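Local coordinates for NADH oxidase (PDB 6RVB), which probably reduces coenzyme A disulfide with NADH, as an FAD-containing flavoprotein of the pyridine nucleotide-disulfide oxidoreductase family, at residues A[16-28]-A[302-316]. Sequence-based numbering, arbitrary orientation.
With COA (coenzyme A), chain G.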
loop_
_atom_site.group_PDB
_atom_site.type_symbol
_atom_site.label_atom_id
_atom_site.label_comp_id
_atom_site.label_asym_id
_atom_site.label_seq_id
_atom_site.Cartn_x
_atom_site.Cartn_y
_atom_site.Cartn_z
ATOM N N SER A 16 -13.603 13.671 18.435
ATOM C CA SER A 16 -13.694 12.217 18.544
ATOM C C SER A 16 -14.288 11.754 19.855
ATOM O O SER A 16 -15.231 10.996 19.849
ATOM C CB SER A 16 -12.319 11.647 18.628
ATOM O OG SER A 16 -11.714 11.729 17.398
ATOM N N ALA A 17 -13.679 12.133 20.975
ATOM C CA ALA A 17 -14.145 11.696 22.281
ATOM C C ALA A 17 -15.637 12.082 22.515
ATOM O O ALA A 17 -16.456 11.244 22.939
ATOM C CB ALA A 17 -13.259 12.276 23.420
ATOM N N ALA A 18 -15.970 13.364 22.264
ATOM C CA ALA A 18 -17.351 13.831 22.296
ATOM C C ALA A 18 -18.243 12.965 21.412
ATOM O O ALA A 18 -19.262 12.523 21.831
ATOM C CB ALA A 18 -17.454 15.235 21.905
ATOM N N ALA A 19 -17.877 12.657 20.205
ATOM C CA ALA A 19 -18.911 12.087 19.385
ATOM C C ALA A 19 -19.133 10.649 19.721
ATOM O O ALA A 19 -20.242 10.177 19.627
ATOM C CB ALA A 19 -18.568 12.223 17.925
ATOM N N LYS A 20 -18.070 9.952 20.082
ATOM C CA LYS A 20 -18.113 8.530 20.282
ATOM C C LYS A 20 -18.776 8.312 21.626
ATOM O O LYS A 20 -19.623 7.467 21.749
ATOM C CB LYS A 20 -16.699 7.966 20.271
ATOM C CG LYS A 20 -16.534 6.516 20.617
ATOM C CD LYS A 20 -17.340 5.691 19.624
ATOM C CE LYS A 20 -17.074 4.235 19.831
ATOM N NZ LYS A 20 -17.830 3.409 18.864
ATOM N N ALA A 21 -18.406 9.047 22.649
ATOM C CA ALA A 21 -19.154 8.950 23.915
ATOM C C ALA A 21 -20.621 9.098 23.741
ATOM O O ALA A 21 -21.373 8.339 24.294
ATOM C CB ALA A 21 -18.741 10.009 24.939
ATOM N N LYS A 22 -21.039 10.124 23.022
ATOM C CA LYS A 22 -22.460 10.379 22.949
ATOM C C LYS A 22 -23.163 9.264 22.197
ATOM O O LYS A 22 -24.271 8.883 22.527
ATOM C CB LYS A 22 -22.753 11.769 22.387
ATOM C CG LYS A 22 -24.166 12.132 22.236
ATOM C CD LYS A 22 -24.767 12.237 23.640
ATOM C CE LYS A 22 -26.186 12.772 23.677
ATOM N NZ LYS A 22 -26.414 13.335 25.000
ATOM N N ARG A 23 -22.501 8.727 21.195
ATOM C CA ARG A 23 -23.056 7.638 20.394
ATOM C C ARG A 23 -23.268 6.417 21.252
ATOM O O ARG A 23 -24.222 5.689 21.099
ATOM C CB ARG A 23 -22.161 7.341 19.168
ATOM C CG ARG A 23 -22.492 6.129 18.306
ATOM C CD ARG A 23 -21.639 5.920 16.951
ATOM N NE ARG A 23 -21.139 7.217 16.565
ATOM C CZ ARG A 23 -19.846 7.573 16.495
ATOM N NH1 ARG A 23 -18.845 6.697 16.695
ATOM N NH2 ARG A 23 -19.564 8.846 16.192
ATOM N N GLU A 24 -22.378 6.217 22.187
ATOM C CA GLU A 24 -22.192 4.910 22.656
ATOM C C GLU A 24 -23.040 4.874 23.903
ATOM O O GLU A 24 -23.481 3.825 24.364
ATOM C CB GLU A 24 -20.682 4.688 22.840
ATOM C CG GLU A 24 -20.266 3.296 22.699
ATOM C CD GLU A 24 -20.560 2.703 21.355
ATOM O OE1 GLU A 24 -21.112 1.569 21.328
ATOM O OE2 GLU A 24 -20.214 3.356 20.334
ATOM N N ASN A 25 -23.303 6.042 24.445
ATOM C CA ASN A 25 -24.164 6.144 25.618
ATOM C C ASN A 25 -24.900 7.469 25.688
ATOM O O ASN A 25 -24.393 8.437 26.235
ATOM C CB ASN A 25 -23.377 5.952 26.909
ATOM C CG ASN A 25 -24.204 6.350 28.165
ATOM O OD1 ASN A 25 -25.342 6.677 28.033
ATOM N ND2 ASN A 25 -23.633 6.289 29.345
ATOM N N PRO A 26 -26.089 7.515 25.129
ATOM C CA PRO A 26 -26.771 8.787 24.879
ATOM C C PRO A 26 -27.225 9.447 26.144
ATOM O O PRO A 26 -27.476 10.639 26.171
ATOM C CB PRO A 26 -27.950 8.398 24.013
ATOM C CG PRO A 26 -27.487 7.181 23.285
ATOM C CD PRO A 26 -26.589 6.433 24.276
ATOM N N GLU A 27 -27.285 8.685 27.214
ATOM C CA GLU A 27 -27.619 9.245 28.529
ATOM C C GLU A 27 -26.715 10.377 28.956
ATOM O O GLU A 27 -27.085 11.195 29.759
ATOM C CB GLU A 27 -27.535 8.176 29.636
ATOM C CG GLU A 27 -28.708 7.225 29.809
ATOM C CD GLU A 27 -30.023 7.791 29.301
ATOM O OE1 GLU A 27 -30.736 8.359 30.155
ATOM O OE2 GLU A 27 -30.348 7.668 28.072
ATOM N N LEU A 28 -25.480 10.346 28.489
ATOM C CA LEU A 28 -24.410 11.211 28.944
ATOM C C LEU A 28 -24.745 12.626 28.610
ATOM O O LEU A 28 -25.298 12.893 27.559
ATOM C CB LEU A 28 -23.136 10.803 28.199
ATOM C CG LEU A 28 -22.263 9.754 28.872
ATOM C CD1 LEU A 28 -21.129 9.361 27.936
ATOM C CD2 LEU A 28 -21.722 10.381 30.117
ATOM N N ALA A 302 -4.603 11.092 17.060
ATOM C CA ALA A 302 -5.518 11.875 17.887
ATOM C C ALA A 302 -6.917 11.330 17.807
ATOM O O ALA A 302 -7.535 11.219 18.817
ATOM C CB ALA A 302 -5.469 13.336 17.603
ATOM N N ASN A 303 -7.418 10.934 16.650
ATOM C CA ASN A 303 -8.727 10.261 16.653
ATOM C C ASN A 303 -8.781 8.916 17.457
ATOM O O ASN A 303 -9.789 8.561 18.090
ATOM C CB ASN A 303 -9.205 9.983 15.257
ATOM C CG ASN A 303 -9.736 11.148 14.591
ATOM O OD1 ASN A 303 -10.926 11.273 14.487
ATOM N ND2 ASN A 303 -8.879 11.967 14.043
ATOM N N LYS A 304 -7.701 8.163 17.430
ATOM C CA LYS A 304 -7.665 6.947 18.201
ATOM C C LYS A 304 -7.691 7.233 19.706
ATOM O O LYS A 304 -8.363 6.512 20.457
ATOM C CB LYS A 304 -6.460 6.084 17.813
ATOM C CG LYS A 304 -6.566 5.546 16.428
ATOM C CD LYS A 304 -5.261 4.946 15.981
ATOM C CE LYS A 304 -5.335 4.255 14.616
ATOM N NZ LYS A 304 -3.983 4.091 14.108
ATOM N N HIS A 305 -6.977 8.266 20.158
ATOM C CA HIS A 305 -7.016 8.572 21.546
ATOM C C HIS A 305 -8.452 8.899 21.860
ATOM O O HIS A 305 -9.036 8.305 22.790
ATOM C CB HIS A 305 -6.214 9.765 21.853
ATOM C CG HIS A 305 -4.776 9.538 21.858
ATOM N ND1 HIS A 305 -3.875 10.547 22.087
ATOM C CD2 HIS A 305 -4.045 8.429 21.663
ATOM C CE1 HIS A 305 -2.658 10.064 22.030
ATOM N NE2 HIS A 305 -2.729 8.773 21.767
ATOM N N GLY A 306 -9.026 9.844 21.105
ATOM C CA GLY A 306 -10.334 10.366 21.421
ATOM C C GLY A 306 -11.406 9.281 21.371
ATOM O O GLY A 306 -12.224 9.160 22.313
ATOM N N ARG A 307 -11.435 8.485 20.296
ATOM C CA ARG A 307 -12.399 7.402 20.263
ATOM C C ARG A 307 -12.318 6.498 21.493
ATOM O O ARG A 307 -13.335 6.074 22.006
ATOM C CB ARG A 307 -12.192 6.581 19.034
ATOM C CG ARG A 307 -13.255 5.597 18.838
ATOM C CD ARG A 307 -13.179 5.047 17.460
ATOM N NE ARG A 307 -13.619 3.635 17.378
ATOM C CZ ARG A 307 -14.772 3.282 16.810
ATOM N NH1 ARG A 307 -15.534 4.250 16.310
ATOM N NH2 ARG A 307 -15.147 2.012 16.715
ATOM N N THR A 308 -11.102 6.198 21.950
ATOM C CA THR A 308 -10.920 5.381 23.145
ATOM C C THR A 308 -11.458 6.003 24.422
ATOM O O THR A 308 -12.185 5.357 25.162
ATOM C CB THR A 308 -9.457 4.947 23.293
ATOM O OG1 THR A 308 -9.128 4.164 22.148
ATOM C CG2 THR A 308 -9.215 4.152 24.605
ATOM N N ALA A 309 -11.094 7.259 24.681
ATOM C CA ALA A 309 -11.587 7.947 25.885
ATOM C C ALA A 309 -13.099 7.945 25.876
ATOM O O ALA A 309 -13.735 7.536 26.828
ATOM C CB ALA A 309 -11.108 9.297 25.953
ATOM N N GLY A 310 -13.676 8.384 24.777
ATOM C CA GLY A 310 -15.112 8.339 24.650
ATOM C C GLY A 310 -15.773 7.003 24.922
ATOM O O GLY A 310 -16.642 6.950 25.768
ATOM N N SER A 311 -15.408 5.949 24.177
ATOM C CA SER A 311 -15.822 4.619 24.501
ATOM C C SER A 311 -15.650 4.331 25.999
ATOM O O SER A 311 -16.569 3.850 26.623
ATOM C CB SER A 311 -14.995 3.641 23.740
ATOM O OG SER A 311 -15.613 3.389 22.525
ATOM N N VAL A 312 -14.478 4.594 26.592
ATOM C CA VAL A 312 -14.279 4.112 27.922
ATOM C C VAL A 312 -15.257 4.765 28.817
ATOM O O VAL A 312 -15.838 4.115 29.583
ATOM C CB VAL A 312 -12.883 4.339 28.419
ATOM C CG1 VAL A 312 -12.815 4.319 29.948
ATOM C CG2 VAL A 312 -11.995 3.329 27.854
ATOM N N ILE A 313 -15.410 6.055 28.697
ATOM C CA ILE A 313 -16.398 6.839 29.410
ATOM C C ILE A 313 -17.801 6.347 29.240
ATOM O O ILE A 313 -18.475 6.247 30.199
ATOM C CB ILE A 313 -16.298 8.406 29.042
ATOM C CG1 ILE A 313 -15.035 9.039 29.672
ATOM C CG2 ILE A 313 -17.472 9.179 29.561
ATOM C CD1 ILE A 313 -14.677 10.321 29.105
ATOM N N ALA A 314 -18.234 6.045 28.035
ATOM C CA ALA A 314 -19.584 5.568 27.848
ATOM C C ALA A 314 -19.809 4.173 28.458
ATOM O O ALA A 314 -20.886 3.600 28.360
ATOM C CB ALA A 314 -19.934 5.558 26.355
ATOM N N GLY A 315 -18.761 3.605 29.024
ATOM C CA GLY A 315 -18.758 2.254 29.556
ATOM C C GLY A 315 -18.556 1.094 28.625
ATOM O O GLY A 315 -18.839 -0.023 28.962
ATOM N N ARG A 316 -18.127 1.338 27.417
ATOM C CA ARG A 316 -17.700 0.258 26.599
ATOM C C ARG A 316 -16.284 -0.131 26.992
ATOM O O ARG A 316 -15.593 0.604 27.702
ATOM C CB ARG A 316 -17.732 0.740 25.172
ATOM C CG ARG A 316 -19.038 1.093 24.758
ATOM C CD ARG A 316 -19.735 -0.152 24.345
ATOM N NE ARG A 316 -21.147 0.121 24.049
ATOM C CZ ARG A 316 -22.091 0.364 24.961
ATOM N NH1 ARG A 316 -21.804 0.390 26.252
ATOM N NH2 ARG A 316 -23.324 0.594 24.579
HETATM N N1A COA G . -18.407 2.858 5.578
HETATM C C2A COA G . -18.948 2.248 6.664
HETATM N N3A COA G . -18.834 2.759 7.942
HETATM C C4A COA G . -18.156 3.904 8.252
HETATM C C5A COA G . -17.517 4.625 7.122
HETATM C C6A COA G . -17.662 4.049 5.718
HETATM N N6A COA G . -17.052 4.715 4.641
HETATM N N7A COA G . -16.906 5.716 7.635
HETATM C C8A COA G . -17.126 5.658 8.971
HETATM N N9A COA G . -17.870 4.594 9.356
HETATM C C1B COA G . -18.282 4.311 10.779
HETATM C C2B COA G . -17.077 4.092 11.697
HETATM O O2B COA G . -16.718 2.705 11.546
HETATM C C3B COA G . -17.565 4.434 13.113
HETATM O O3B COA G . -18.101 3.248 13.729
HETATM P P3B COA G . -18.747 3.105 15.197
HETATM O O7A COA G . -18.383 1.669 15.549
HETATM O O8A COA G . -18.167 4.204 16.058
HETATM O O9A COA G . -20.223 3.320 14.943
HETATM C C4B COA G . -18.691 5.400 12.860
HETATM O O4B COA G . -19.043 5.331 11.454
HETATM C C5B COA G . -18.305 6.824 13.274
HETATM O O5B COA G . -17.608 7.469 12.187
HETATM P P1A COA G . -17.738 9.053 11.882
HETATM O O1A COA G . -16.928 9.260 10.638
HETATM O O2A COA G . -19.219 9.444 11.975
HETATM O O3A COA G . -16.837 9.635 13.108
HETATM P P2A COA G . -17.249 10.290 14.520
HETATM O O4A COA G . -16.535 9.594 15.685
HETATM O O5A COA G . -18.752 10.580 14.637
HETATM O O6A COA G . -16.482 11.684 14.152
HETATM C CBP COA G . -15.241 13.659 14.352
HETATM C CCP COA G . -15.693 12.432 15.094
HETATM C CDP COA G . -15.801 13.551 12.939
HETATM C CEP COA G . -15.881 14.870 15.003
HETATM C CAP COA G . -13.681 13.615 14.453
HETATM O OAP COA G . -13.169 12.439 13.794
HETATM C C9P COA G . -12.989 14.820 13.861
HETATM O O9P COA G . -13.069 15.894 14.444
HETATM N N8P COA G . -12.329 14.735 12.695
HETATM C C7P COA G . -11.999 15.992 12.045
HETATM C C6P COA G . -10.660 16.483 12.574
HETATM C C5P COA G . -9.738 15.356 12.136
HETATM O O5P COA G . -9.597 14.326 12.784
HETATM N N4P COA G . -9.040 15.462 11.026
HETATM C C3P COA G . -7.725 14.829 11.144
HETATM C C2P COA G . -6.809 15.507 12.183
HETATM S S1P COA G . -5.588 16.618 11.342
#
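O8A of the coenzyme A 3'-phosphate is gripped by three cationic groups from the two helices: R307 NH1 donates at 2.6 Å, K20 NZ at 2.9 Å, and R23 NH1 more weakly. K20 NZ lies over one face of the R307 guanidinium, whose edge is turned to the phosphate; the anion draws K20, R23 and R307 together. K20 has CG anti to the backbone N (chi1 173°), which sets CG beside R307 O, and the bend at chi2 then takes CE to S311 OG. NZ also donates to E24 OE2 at 2.8 Å, from above the carboxylate plane; E24 OE1 takes a weak, salt-bridged bond from R316 NE. A methionine in place of K20 would probably leave E24 OE2 without this charged mate and take one of the three donors of this contact from O8A. Farther along the coenzyme A, N303 uses both ends of its amide: OD1 accepts from COA OAP, while ND2 reaches COA O5P at 2.8 Å with a nearly straight 168° angle. S16 OG lies beside OD1 but is hydrogen-bonded to A12 O. Helix 13-24, which follows strand 4-8, belongs to the Rossmann-type FAD domain; its part 16-24 packs against helix 302-313 with axes 6.9 Å apart, crossing at -33°. G306 and G310 lie against A17 and A21, their CA atoms 4.1 and 4.2 Å apart respectively, consistent with the close axes. Beyond them A314 CB packs against CB of E24 and N25, while L28 CD1 meets I313 CG2 at 4.0 Å.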